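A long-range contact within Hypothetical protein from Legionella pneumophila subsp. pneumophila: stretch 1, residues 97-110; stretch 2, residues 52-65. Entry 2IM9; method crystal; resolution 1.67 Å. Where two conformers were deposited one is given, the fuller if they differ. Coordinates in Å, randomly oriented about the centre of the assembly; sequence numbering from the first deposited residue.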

# COMPACT_ATOMS: atom_id res chain seq x y z
N THR A 97 -1.15 4.28 -2.73
CA THR A 97 -1.95 5.43 -2.30
C THR A 97 -3.44 5.07 -2.16
O THR A 97 -4.14 5.65 -1.32
CB THR A 97 -1.74 6.67 -3.19
OG1 THR A 97 -2.36 6.47 -4.47
CG2 THR A 97 -0.23 6.95 -3.39
N TYR A 98 -3.92 4.13 -2.96
CA TYR A 98 -5.29 3.66 -2.80
C TYR A 98 -5.50 3.05 -1.42
O TYR A 98 -6.42 3.40 -0.70
CB TYR A 98 -5.64 2.66 -3.90
CG TYR A 98 -7.03 2.12 -3.84
CD1 TYR A 98 -8.15 2.96 -3.92
CD2 TYR A 98 -7.26 0.74 -3.74
CE1 TYR A 98 -9.45 2.44 -3.87
CE2 TYR A 98 -8.54 0.22 -3.68
CZ TYR A 98 -9.62 1.07 -3.76
OH TYR A 98 -10.89 0.54 -3.72
N VAL A 99 -4.62 2.12 -1.04
CA VAL A 99 -4.78 1.45 0.25
C VAL A 99 -4.64 2.47 1.39
O VAL A 99 -5.46 2.47 2.33
CB VAL A 99 -3.80 0.27 0.34
CG1 VAL A 99 -3.69 -0.25 1.77
CG2 VAL A 99 -4.28 -0.86 -0.58
N ASN A 100 -3.64 3.33 1.30
CA ASN A 100 -3.42 4.35 2.34
C ASN A 100 -4.62 5.30 2.48
O ASN A 100 -5.02 5.65 3.60
CB ASN A 100 -2.19 5.18 2.00
CG ASN A 100 -0.90 4.53 2.47
OD1 ASN A 100 -0.89 3.86 3.50
ND2 ASN A 100 0.18 4.74 1.74
N THR A 101 -5.16 5.72 1.35
CA THR A 101 -6.28 6.66 1.38
C THR A 101 -7.53 5.98 1.95
O THR A 101 -8.17 6.53 2.86
CB THR A 101 -6.57 7.23 -0.01
OG1 THR A 101 -5.39 7.91 -0.46
CG2 THR A 101 -7.73 8.20 0.07
N VAL A 102 -7.84 4.78 1.48
CA VAL A 102 -9.02 4.07 1.97
C VAL A 102 -8.92 3.80 3.49
O VAL A 102 -9.87 4.09 4.23
CB VAL A 102 -9.28 2.75 1.21
CG1 VAL A 102 -10.37 1.93 1.93
CG2 VAL A 102 -9.69 3.07 -0.24
N LEU A 103 -7.78 3.26 3.93
CA LEU A 103 -7.59 2.98 5.35
C LEU A 103 -7.74 4.22 6.21
O LEU A 103 -8.43 4.19 7.23
CB LEU A 103 -6.23 2.33 5.61
CG LEU A 103 -6.10 0.88 5.13
CD1 LEU A 103 -4.67 0.39 5.38
CD2 LEU A 103 -7.15 -0.02 5.79
N SER A 104 -7.12 5.32 5.79
CA SER A 104 -7.17 6.56 6.57
C SER A 104 -8.58 7.15 6.60
O SER A 104 -8.99 7.67 7.64
CB SER A 104 -6.15 7.58 6.05
OG SER A 104 -4.84 7.03 6.10
N LEU A 105 -9.34 7.06 5.51
CA LEU A 105 -10.75 7.48 5.52
C LEU A 105 -11.56 6.58 6.46
O LEU A 105 -12.40 7.06 7.22
CB LEU A 105 -11.38 7.44 4.11
CG LEU A 105 -10.91 8.55 3.15
CD1 LEU A 105 -11.19 8.17 1.70
CD2 LEU A 105 -11.59 9.88 3.51
N ALA A 106 -11.30 5.27 6.41
CA ALA A 106 -12.08 4.33 7.22
C ALA A 106 -11.82 4.52 8.70
O ALA A 106 -12.72 4.30 9.52
CB ALA A 106 -11.79 2.88 6.80
N LEU A 107 -10.60 4.91 9.05
CA LEU A 107 -10.21 5.08 10.43
C LEU A 107 -10.69 6.38 11.06
O LEU A 107 -10.72 6.48 12.29
CB LEU A 107 -8.69 5.03 10.54
CG LEU A 107 -8.04 3.66 10.37
CD1 LEU A 107 -6.54 3.90 10.36
CD2 LEU A 107 -8.44 2.73 11.50
N ALA A 108 -11.07 7.34 10.23
CA ALA A 108 -11.38 8.70 10.67
C ALA A 108 -12.86 8.99 10.54
O ALA A 108 -13.58 8.21 9.93
CB ALA A 108 -10.58 9.70 9.84
N ASN A 109 -13.30 10.12 11.11
CA ASN A 109 -14.70 10.55 11.07
C ASN A 109 -14.91 11.93 10.46
O ASN A 109 -16.02 12.47 10.50
CB ASN A 109 -15.28 10.60 12.49
CG ASN A 109 -15.69 9.26 13.00
OD1 ASN A 109 -15.31 8.88 14.11
ND2 ASN A 109 -16.48 8.52 12.22
N SER A 110 -13.85 12.51 9.93
CA SER A 110 -13.89 13.89 9.47
C SER A 110 -12.71 14.16 8.55
O SER A 110 -11.72 13.44 8.60
CB SER A 110 -13.82 14.85 10.67
OG SER A 110 -12.54 14.82 11.28
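Stretch 2 52-65: SMADRISQISAYFK

The strongest polar link between the two stretches lies where the helix of stretch 1, which begins earlier in the chain, nears its end. The last turn of a helix tends to leave carbonyl oxygens without amide partners further along the chain, and an arginine is well equipped to meet them. Here Ala-106 O has no backbone amide bond within the stretch, and Leu-105 O has only a weak one. Arg-56, whose CA-to-CB bond points toward stretch 1, reaches across with chi1 m, chi2 t and chi3 p and donates from NE to Ala-106 O at 2.7 Å. Arg-56 NH2 adds two weak hydrogen bonds, one to Ala-106 O at 3.2 Å and one to Leu-105 O at 3.4 Å. Both carbonyls lie at the edge of the guanidinium, near its plane, where its N-H groups are directed. Arg-56 NH2 also comes within 2.8 Å of Ala-108 O, but the angle is too poor for a hydrogen bond. A water extends the network outward: it accepts from Arg-56 NH1 at 2.8 Å and from Asn-109 ND2 at 2.6 Å, joining the arginine to the loop that follows the helix.

The second direct polar link is made nearer the other end of the contact. Tyr-98 leaves its backbone sideways, but its t rotamer and long ring bring the hydroxyl across, and Tyr-98 OH donates to Ser-61 O at 2.8 Å. A tyrosine suits this place because its ring can pack while its tip serves a carbonyl in the last turn of the partner helix; the ring carbon Tyr-98 CE1 rests 4.0 Å from Phe-64 CB.

Stretch 2 is helical from Met-53 to about Tyr-63. Ser-52 caps its start, with Ser-52 OG accepting from Asp-55 N at 3.1 Å. The two helices run in broadly opposing directions, at 129° between their N-to-C directions, and their axes approach to 9.0 Å. The register agrees with the opposing directions: Ala-106 CA is 5.6 Å from Arg-56 CA, whereas Val-102 CA, one turn earlier, is 5.8 Å from Ser-61 CA.

Small residues lie where the backbones come nearest. Ala-106 sits as a knob among Met-53, Arg-56, Ile-57 and Ile-60, its CB 3.8 Å from Met-53 SD and 3.9 Å from both Ile-57 CG1 and Ile-60 CD1. Ser-61 is likewise compact, and its hydroxyl is turned back on its own helix, Ser-61 OG donating to Ile-57 O at 2.6 Å. Val-102 CG2 lies 3.8 Å from Ser-61 CA, while Val-102 CG1 is 4.1 Å from Ile-60 CG2.

Larger apolar side chains fill the space around this centre. Leu-105 points toward stretch 2 and places CD1 3.7 Å from Ile-60 CG2 and 3.6 Å from Phe-64 CE2, meeting the phenylalanine ring at its edge. Leu-103 and Leu-107 start out away from stretch 2, but leucine is long enough for their ends to return: Leu-103 CD2 reaches Ile-57 CD1 at 4.1 Å, and Leu-107 CD2 reaches Met-53 CE at 4.3 Å. Altogether the contact buries 628 Å², counting both sides.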

# COMPACT_ATOMS: atom_id res chain seq x y z
N SER A 52 -19.29 -1.92 11.08
CA SER A 52 -17.98 -2.50 11.36
C SER A 52 -16.87 -1.85 10.51
O SER A 52 -17.13 -1.25 9.46
CB SER A 52 -18.02 -4.00 11.09
OG SER A 52 -18.00 -4.26 9.69
N MET A 53 -15.63 -1.98 10.98
CA MET A 53 -14.50 -1.40 10.26
C MET A 53 -14.34 -2.08 8.90
O MET A 53 -14.06 -1.40 7.92
CB MET A 53 -13.19 -1.50 11.07
CG MET A 53 -12.01 -0.75 10.42
SD MET A 53 -12.23 1.04 10.14
CE MET A 53 -12.55 1.64 11.80
N ALA A 54 -14.55 -3.40 8.84
CA ALA A 54 -14.48 -4.10 7.55
C ALA A 54 -15.52 -3.56 6.55
O ALA A 54 -15.22 -3.39 5.35
CB ALA A 54 -14.62 -5.61 7.74
N ASP A 55 -16.72 -3.27 7.04
CA ASP A 55 -17.77 -2.72 6.18
C ASP A 55 -17.46 -1.28 5.76
O ASP A 55 -17.77 -0.89 4.64
CB ASP A 55 -19.16 -2.81 6.83
CG ASP A 55 -19.75 -4.24 6.79
OD1 ASP A 55 -19.23 -5.13 6.07
OD2 ASP A 55 -20.75 -4.49 7.50
N ARG A 56 -16.85 -0.51 6.65
CA ARG A 56 -16.37 0.83 6.28
C ARG A 56 -15.34 0.76 5.14
O ARG A 56 -15.40 1.48 4.14
CB ARG A 56 -15.75 1.52 7.49
CG ARG A 56 -16.79 2.03 8.48
CD ARG A 56 -16.15 2.71 9.68
NE ARG A 56 -15.44 3.95 9.32
CZ ARG A 56 -15.99 5.16 9.27
NH1 ARG A 56 -17.29 5.35 9.55
NH2 ARG A 56 -15.24 6.21 8.95
N ILE A 57 -14.37 -0.14 5.31
CA ILE A 57 -13.34 -0.34 4.28
C ILE A 57 -13.99 -0.76 2.97
O ILE A 57 -13.61 -0.28 1.92
CB ILE A 57 -12.29 -1.39 4.73
CG1 ILE A 57 -11.43 -0.85 5.86
CG2 ILE A 57 -11.43 -1.90 3.51
CD1 ILE A 57 -10.65 -1.91 6.59
N SER A 58 -14.97 -1.66 3.04
CA SER A 58 -15.64 -2.11 1.81
C SER A 58 -16.37 -0.96 1.13
O SER A 58 -16.24 -0.78 -0.07
CB SER A 58 -16.59 -3.29 2.07
OG SER A 58 -17.20 -3.72 0.86
N GLN A 59 -17.13 -0.18 1.90
CA GLN A 59 -17.90 0.92 1.35
C GLN A 59 -17.02 2.01 0.77
O GLN A 59 -17.25 2.45 -0.35
CB GLN A 59 -18.82 1.49 2.43
CG GLN A 59 -19.98 0.53 2.74
CD GLN A 59 -20.95 1.08 3.77
OE1 GLN A 59 -21.05 2.30 3.96
NE2 GLN A 59 -21.67 0.19 4.45
N ILE A 60 -15.99 2.40 1.50
CA ILE A 60 -15.09 3.47 1.05
C ILE A 60 -14.25 3.03 -0.16
O ILE A 60 -14.10 3.77 -1.14
CB ILE A 60 -14.20 3.96 2.20
CG1 ILE A 60 -15.09 4.61 3.26
CG2 ILE A 60 -13.11 4.95 1.70
CD1 ILE A 60 -14.44 4.74 4.63
N SER A 61 -13.70 1.82 -0.09
CA SER A 61 -12.96 1.31 -1.23
C SER A 61 -13.85 1.24 -2.49
O SER A 61 -13.42 1.61 -3.58
CB SER A 61 -12.31 -0.04 -0.89
OG SER A 61 -13.27 -1.01 -0.54
N ALA A 62 -15.11 0.84 -2.32
CA ALA A 62 -16.07 0.77 -3.44
C ALA A 62 -16.36 2.14 -4.04
O ALA A 62 -16.50 2.27 -5.25
CB ALA A 62 -17.35 0.11 -3.00
N TYR A 63 -16.41 3.15 -3.19
CA TYR A 63 -16.75 4.52 -3.62
C TYR A 63 -15.77 5.02 -4.68
O TYR A 63 -16.13 5.83 -5.54
CB TYR A 63 -16.77 5.44 -2.41
CG TYR A 63 -17.00 6.90 -2.72
CD1 TYR A 63 -18.27 7.37 -3.07
CD2 TYR A 63 -15.95 7.82 -2.65
CE1 TYR A 63 -18.49 8.73 -3.36
CE2 TYR A 63 -16.15 9.17 -2.93
CZ TYR A 63 -17.41 9.62 -3.28
OH TYR A 63 -17.58 10.95 -3.55
N PHE A 64 -14.53 4.54 -4.61
CA PHE A 64 -13.48 4.97 -5.55
C PHE A 64 -13.27 4.04 -6.74
O PHE A 64 -12.37 4.26 -7.51
CB PHE A 64 -12.15 5.17 -4.82
CG PHE A 64 -12.18 6.29 -3.82
CD1 PHE A 64 -12.22 7.63 -4.23
CD2 PHE A 64 -12.18 6.01 -2.46
CE1 PHE A 64 -12.25 8.66 -3.30
CE2 PHE A 64 -12.22 7.05 -1.52
CZ PHE A 64 -12.26 8.37 -1.94
N LYS A 65 -14.07 2.97 -6.86
CA LYS A 65 -13.95 2.11 -8.05
C LYS A 65 -14.11 2.95 -9.32
O LYS A 65 -14.97 3.85 -9.38
CB LYS A 65 -14.96 0.97 -8.04
CG LYS A 65 -14.58 -0.19 -7.13
CD LYS A 65 -15.74 -1.17 -6.97
CE LYS A 65 -16.00 -1.96 -8.23
NZ LYS A 65 -17.06 -2.98 -7.97
O HOH W 1 -17.31 8.15 9.83